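Local coordinates for protein porphyranase B (Zobellia galactanivorans, PDB 3JUU) that hydrolyses the sulfated red-algal polysaccharide porphyran at the linkages between beta-D-galactopyranose and alpha-L-galactopyranose-6-sulfate, as a beta-sandwich member of glycoside hydrolase family 16, at residues Ile42-Lys45 with Ile49-Gln52; Leu74-Thr79 with Gly97-Arg102. All coordinates share one frame; numbering follows the deposited sequence.

Contact 1. Residues Ile42-Lys45 with Ile49-Gln52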
loop_
_atom_site.group_PDB
_atom_site.type_symbol
_atom_site.label_atom_id
_atom_site.label_comp_id
_atom_site.label_asym_id
_atom_site.label_seq_id
_atom_site.Cartn_x
_atom_site.Cartn_y
_atom_site.Cartn_z
ATOM N N ILE A 42 -4.197 -13.661 11.330
ATOM C CA ILE A 42 -4.353 -12.211 11.289
ATOM C C ILE A 42 -5.563 -11.802 12.115
ATOM O O ILE A 42 -6.597 -12.478 12.131
ATOM C CB ILE A 42 -4.426 -11.650 9.807
ATOM C CG1 ILE A 42 -4.371 -10.109 9.804
ATOM C CG2 ILE A 42 -5.660 -12.208 9.014
ATOM C CD1 ILE A 42 -4.168 -9.517 8.352
ATOM N N ASP A 43 -5.448 -10.664 12.788
ATOM C CA ASP A 43 -6.525 -10.152 13.622
ATOM C C ASP A 43 -7.582 -9.508 12.753
ATOM O O ASP A 43 -7.375 -8.408 12.216
ATOM C CB ASP A 43 -5.880 -9.122 14.603
ATOM C CG ASP A 43 -6.877 -8.400 15.463
ATOM O OD1 ASP A 43 -8.076 -8.691 15.416
ATOM O OD2 ASP A 43 -6.426 -7.528 16.228
ATOM N N GLU A 44 -8.725 -10.194 12.591
ATOM C CA GLU A 44 -9.770 -9.690 11.733
ATOM C C GLU A 44 -10.692 -8.708 12.401
ATOM O O GLU A 44 -11.605 -8.226 11.763
ATOM C CB GLU A 44 -10.526 -10.834 11.051
ATOM C CG GLU A 44 -9.659 -11.534 9.985
ATOM C CD GLU A 44 -10.413 -12.609 9.232
ATOM O OE1 GLU A 44 -10.067 -13.791 9.460
ATOM O OE2 GLU A 44 -11.333 -12.326 8.455
ATOM N N LYS A 45 -10.445 -8.383 13.678
ATOM C CA LYS A 45 -11.160 -7.225 14.227
ATOM C C LYS A 45 -10.392 -5.936 13.813
ATOM O O LYS A 45 -10.954 -4.879 13.827
ATOM C CB LYS A 45 -11.233 -7.251 15.768
ATOM C CG LYS A 45 -12.080 -8.462 16.368
ATOM C CD LYS A 45 -13.598 -8.182 16.489
ATOM C CE LYS A 45 -14.424 -8.170 15.138
ATOM N NZ LYS A 45 -15.269 -9.387 14.811
ATOM N N ILE A 49 -9.900 -8.762 5.410
ATOM C CA ILE A 49 -9.257 -9.505 4.300
ATOM C C ILE A 49 -10.286 -10.160 3.346
ATOM O O ILE A 49 -9.868 -10.776 2.359
ATOM C CB ILE A 49 -8.307 -10.559 4.854
ATOM C CG1 ILE A 49 -9.060 -11.707 5.623
ATOM C CG2 ILE A 49 -7.189 -9.850 5.768
ATOM C CD1 ILE A 49 -8.115 -12.917 6.028
ATOM N N SER A 50 -11.587 -10.044 3.663
ATOM C CA SER A 50 -12.683 -10.570 2.801
ATOM C C SER A 50 -13.851 -9.695 3.116
ATOM O O SER A 50 -13.883 -9.080 4.216
ATOM C CB SER A 50 -13.018 -12.075 3.166
ATOM O OG SER A 50 -13.445 -12.140 4.498
ATOM N N GLY A 51 -14.846 -9.667 2.238
ATOM C CA GLY A 51 -16.069 -8.866 2.417
ATOM C C GLY A 51 -15.885 -7.418 1.998
ATOM O O GLY A 51 -16.833 -6.620 2.058
ATOM N N GLN A 52 -14.639 -7.026 1.669
ATOM C CA GLN A 52 -14.385 -5.651 1.177
ATOM C C GLN A 52 -15.054 -5.312 -0.175
ATOM O O GLN A 52 -15.369 -6.223 -0.966
ATOM C CB GLN A 52 -12.885 -5.369 1.134
ATOM C CG GLN A 52 -12.129 -5.968 -0.119
ATOM C CD GLN A 52 -11.854 -7.462 0.051
ATOM O OE1 GLN A 52 -12.080 -8.034 1.124
ATOM N NE2 GLN A 52 -11.330 -8.090 -0.993
HETATM O O HOH W 1 -11.789 -9.865 7.293
HETATM O O HOH W 2 -11.952 -13.711 6.099
#
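Ile42 and Ile49 lie alongside each other and run in opposite directions, so that each offers a branch and a chain end to the other. CG2 of Ile42 rests 3.9 Å from CD1 of Ile49, while Ile42 CD1 reaches back to Ile49 CG2 at 4.0 Å. With chi1 of 67°, Ile49 holds CG1 between its backbone N and carbonyl carbon, and the extended chi2 then carries CD1 to Ile42 and the Glu44 carboxylate. The Glu44 side chain crosses that of Ile49 at about a right angle, its OE2 coming 3.7 Å from Ile49 CG1. No direct hydrogen bond spans the two segments; instead Glu44 OE2 accepts from two waters, one taking the backbone N-H of Ile49 and the other bonded to Ser50 OG at 2.7 Å. Cutting Ile49 back to an alanine removes CG1, CG2 and CD1, which would probably open a gap beside Ile42 and leave the Glu44 carboxylate without the apolar surface it lies across. Within 42-45, Asp43 OD1 accepts from Lys45 N, an Asx turn. The two segments flank short strand 47-48, and both isoleucines continue inward onto Val99 of strand 90-101 and Ile67 of strand 67-70.

Contact 2. Residues Leu74-Thr79 with Gly97-Arg102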
loop_
_atom_site.group_PDB
_atom_site.type_symbol
_atom_site.label_atom_id
_atom_site.label_comp_id
_atom_site.label_asym_id
_atom_site.label_seq_id
_atom_site.Cartn_x
_atom_site.Cartn_y
_atom_site.Cartn_z
ATOM N N LEU A 74 3.344 -10.520 8.331
ATOM C CA LEU A 74 2.186 -10.750 7.471
ATOM C C LEU A 74 2.683 -11.238 6.113
ATOM O O LEU A 74 3.665 -10.653 5.596
ATOM C CB LEU A 74 1.476 -9.421 7.275
ATOM C CG LEU A 74 0.411 -9.392 6.190
ATOM C CD1 LEU A 74 -0.791 -10.279 6.456
ATOM C CD2 LEU A 74 -0.076 -7.879 6.036
ATOM N N GLN A 75 2.041 -12.263 5.521
ATOM C CA GLN A 75 2.484 -12.847 4.261
ATOM C C GLN A 75 1.277 -12.760 3.352
ATOM O O GLN A 75 0.166 -13.201 3.735
ATOM C CB GLN A 75 2.911 -14.316 4.438
ATOM C CG GLN A 75 4.101 -14.397 5.451
ATOM C CD GLN A 75 4.556 -15.789 5.628
ATOM O OE1 GLN A 75 3.729 -16.722 5.767
ATOM N NE2 GLN A 75 5.841 -15.992 5.513
ATOM N N ILE A 76 1.452 -12.107 2.176
ATOM C CA ILE A 76 0.390 -12.103 1.147
ATOM C C ILE A 76 0.995 -12.830 -0.049
ATOM O O ILE A 76 1.970 -12.376 -0.659
ATOM C CB ILE A 76 -0.064 -10.654 0.753
ATOM C CG1 ILE A 76 -0.416 -9.842 2.025
ATOM C CG2 ILE A 76 -1.275 -10.764 -0.251
ATOM C CD1 ILE A 76 -1.002 -8.407 1.632
ATOM N N THR A 77 0.418 -13.992 -0.366
ATOM C CA THR A 77 1.081 -14.886 -1.307
ATOM C C THR A 77 0.292 -14.913 -2.628
ATOM O O THR A 77 -0.927 -15.108 -2.614
ATOM C CB THR A 77 1.115 -16.314 -0.681
ATOM O OG1 THR A 77 1.967 -16.313 0.487
ATOM C CG2 THR A 77 1.718 -17.312 -1.709
ATOM N N THR A 78 0.976 -14.798 -3.750
ATOM C CA THR A 78 0.328 -14.924 -5.050
ATOM C C THR A 78 0.184 -16.382 -5.469
ATOM O O THR A 78 1.111 -17.197 -5.239
ATOM C CB THR A 78 1.121 -14.262 -6.141
ATOM O OG1 THR A 78 2.421 -14.842 -6.240
ATOM C CG2 THR A 78 1.261 -12.694 -5.965
ATOM N N THR A 79 -0.929 -16.677 -6.132
ATOM C CA THR A 79 -1.213 -18.081 -6.573
ATOM C C THR A 79 -1.822 -18.119 -7.954
ATOM O O THR A 79 -2.275 -17.071 -8.515
ATOM C CB THR A 79 -2.161 -18.823 -5.594
ATOM O OG1 THR A 79 -3.413 -18.142 -5.503
ATOM C CG2 THR A 79 -1.580 -18.937 -4.177
ATOM N N GLY A 97 -4.140 -10.771 -2.795
ATOM C CA GLY A 97 -4.700 -10.660 -1.472
ATOM C C GLY A 97 -4.851 -9.193 -1.125
ATOM O O GLY A 97 -4.185 -8.297 -1.719
ATOM N N TYR A 98 -5.724 -8.967 -0.143
ATOM C CA TYR A 98 -6.123 -7.586 0.222
ATOM C C TYR A 98 -6.178 -7.572 1.713
ATOM O O TYR A 98 -6.748 -8.528 2.346
ATOM C CB TYR A 98 -7.481 -7.274 -0.402
ATOM C CG TYR A 98 -8.209 -6.011 0.137
ATOM C CD1 TYR A 98 -8.305 -4.880 -0.629
ATOM C CD2 TYR A 98 -8.743 -5.985 1.462
ATOM C CE1 TYR A 98 -8.974 -3.736 -0.170
ATOM C CE2 TYR A 98 -9.415 -4.838 1.932
ATOM C CZ TYR A 98 -9.533 -3.747 1.078
ATOM O OH TYR A 98 -10.205 -2.647 1.445
ATOM N N VAL A 99 -5.538 -6.565 2.305
ATOM C CA VAL A 99 -5.669 -6.392 3.749
ATOM C C VAL A 99 -5.941 -4.888 3.956
ATOM O O VAL A 99 -5.084 -4.078 3.560
ATOM C CB VAL A 99 -4.345 -6.775 4.486
ATOM C CG1 VAL A 99 -4.563 -6.641 6.063
ATOM C CG2 VAL A 99 -3.863 -8.202 4.138
ATOM N N GLY A 100 -7.101 -4.521 4.509
ATOM C CA GLY A 100 -7.438 -3.134 4.764
ATOM C C GLY A 100 -7.732 -2.873 6.242
ATOM O O GLY A 100 -8.323 -3.734 6.954
ATOM N N SER A 101 -7.272 -1.719 6.743
ATOM C CA SER A 101 -7.578 -1.382 8.187
ATOM C C SER A 101 -9.047 -1.091 8.359
ATOM O O SER A 101 -9.647 -0.344 7.570
ATOM C CB SER A 101 -6.674 -0.214 8.718
ATOM O OG SER A 101 -7.012 1.029 8.083
ATOM N N ARG A 102 -9.682 -1.700 9.363
ATOM C CA ARG A 102 -11.097 -1.378 9.563
ATOM C C ARG A 102 -11.213 -0.012 10.299
ATOM O O ARG A 102 -12.270 0.604 10.233
ATOM C CB ARG A 102 -11.746 -2.457 10.430
ATOM C CG ARG A 102 -11.759 -3.791 9.763
ATOM C CD ARG A 102 -12.542 -4.798 10.678
ATOM N NE ARG A 102 -12.442 -6.137 10.104
ATOM C CZ ARG A 102 -13.330 -6.644 9.231
ATOM N NH1 ARG A 102 -14.359 -5.916 8.773
ATOM N NH2 ARG A 102 -13.170 -7.882 8.784
#
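Strands 73-87 and 90-101 form a beta hairpin of the family 16 beta-sandwich, and the contact falls where its two arms have parted. Here the axes of the short segments 74-77 and 97-101 come no nearer than 7.6 Å, with N-to-C directions at 145°, and no hydrogen bond joins them. Side chains fill the interval instead. Ile76 reaches across with two branches: CG2 sits 3.6 Å from Gly97 CA, directly against the backbone, and CD1 meets Val99 CG2 at 3.8 Å. The split follows from chi1 of -51°, which sets CG2 anti to the backbone N and CG1 anti to the carbonyl carbon. A side chain at Gly97 would point at Ile76 and its CB would collide with CG2, so the bare glycine lets the isoleucine lie this close. Val99, in turn, presents CG2 to both neighbours, since Leu74 CD2 approaches the same methyl at 4.2 Å; the Ile76 and Val99 side chains cross obliquely. All four touching residues are buried, and the contact is wholly apolar. Ile67 of strand 67-70 packs on Leu74, Ile76 and Val99 alike, whereas strand 237-242 adds Val242 against Ile76 and Met240 against Val99. The backbone of 74-79 pairs with Ser68 of strand 67-70 and with Thr265 and Tyr267 of strand 264-276.

Overall arrangement
Contacts 1 and 2 follow one another along the chain, yet their centres lie only about 9 Å apart, on the same side of the chain's centre. Strand 90-101 connects them: Ile49 CB packs 3.6 Å from Tyr98 O, and Gln52 CG meets Tyr98 CE2 at 3.6 Å. Further along, Arg102 NE makes a weak hydrogen bond to Glu44 O. Contact 1 is partly buried, about 16 Å from the centre of the chain, and contact 2 lies deeper at about 10 Å. Neither contains the catalytic pair, but Gly97 is about 8 Å from the side chain of Glu243 and about 9 Å from that of Trp54, both probable substrate-binding residues; Ser50 is about 11 Å from Trp54, side chain to side chain.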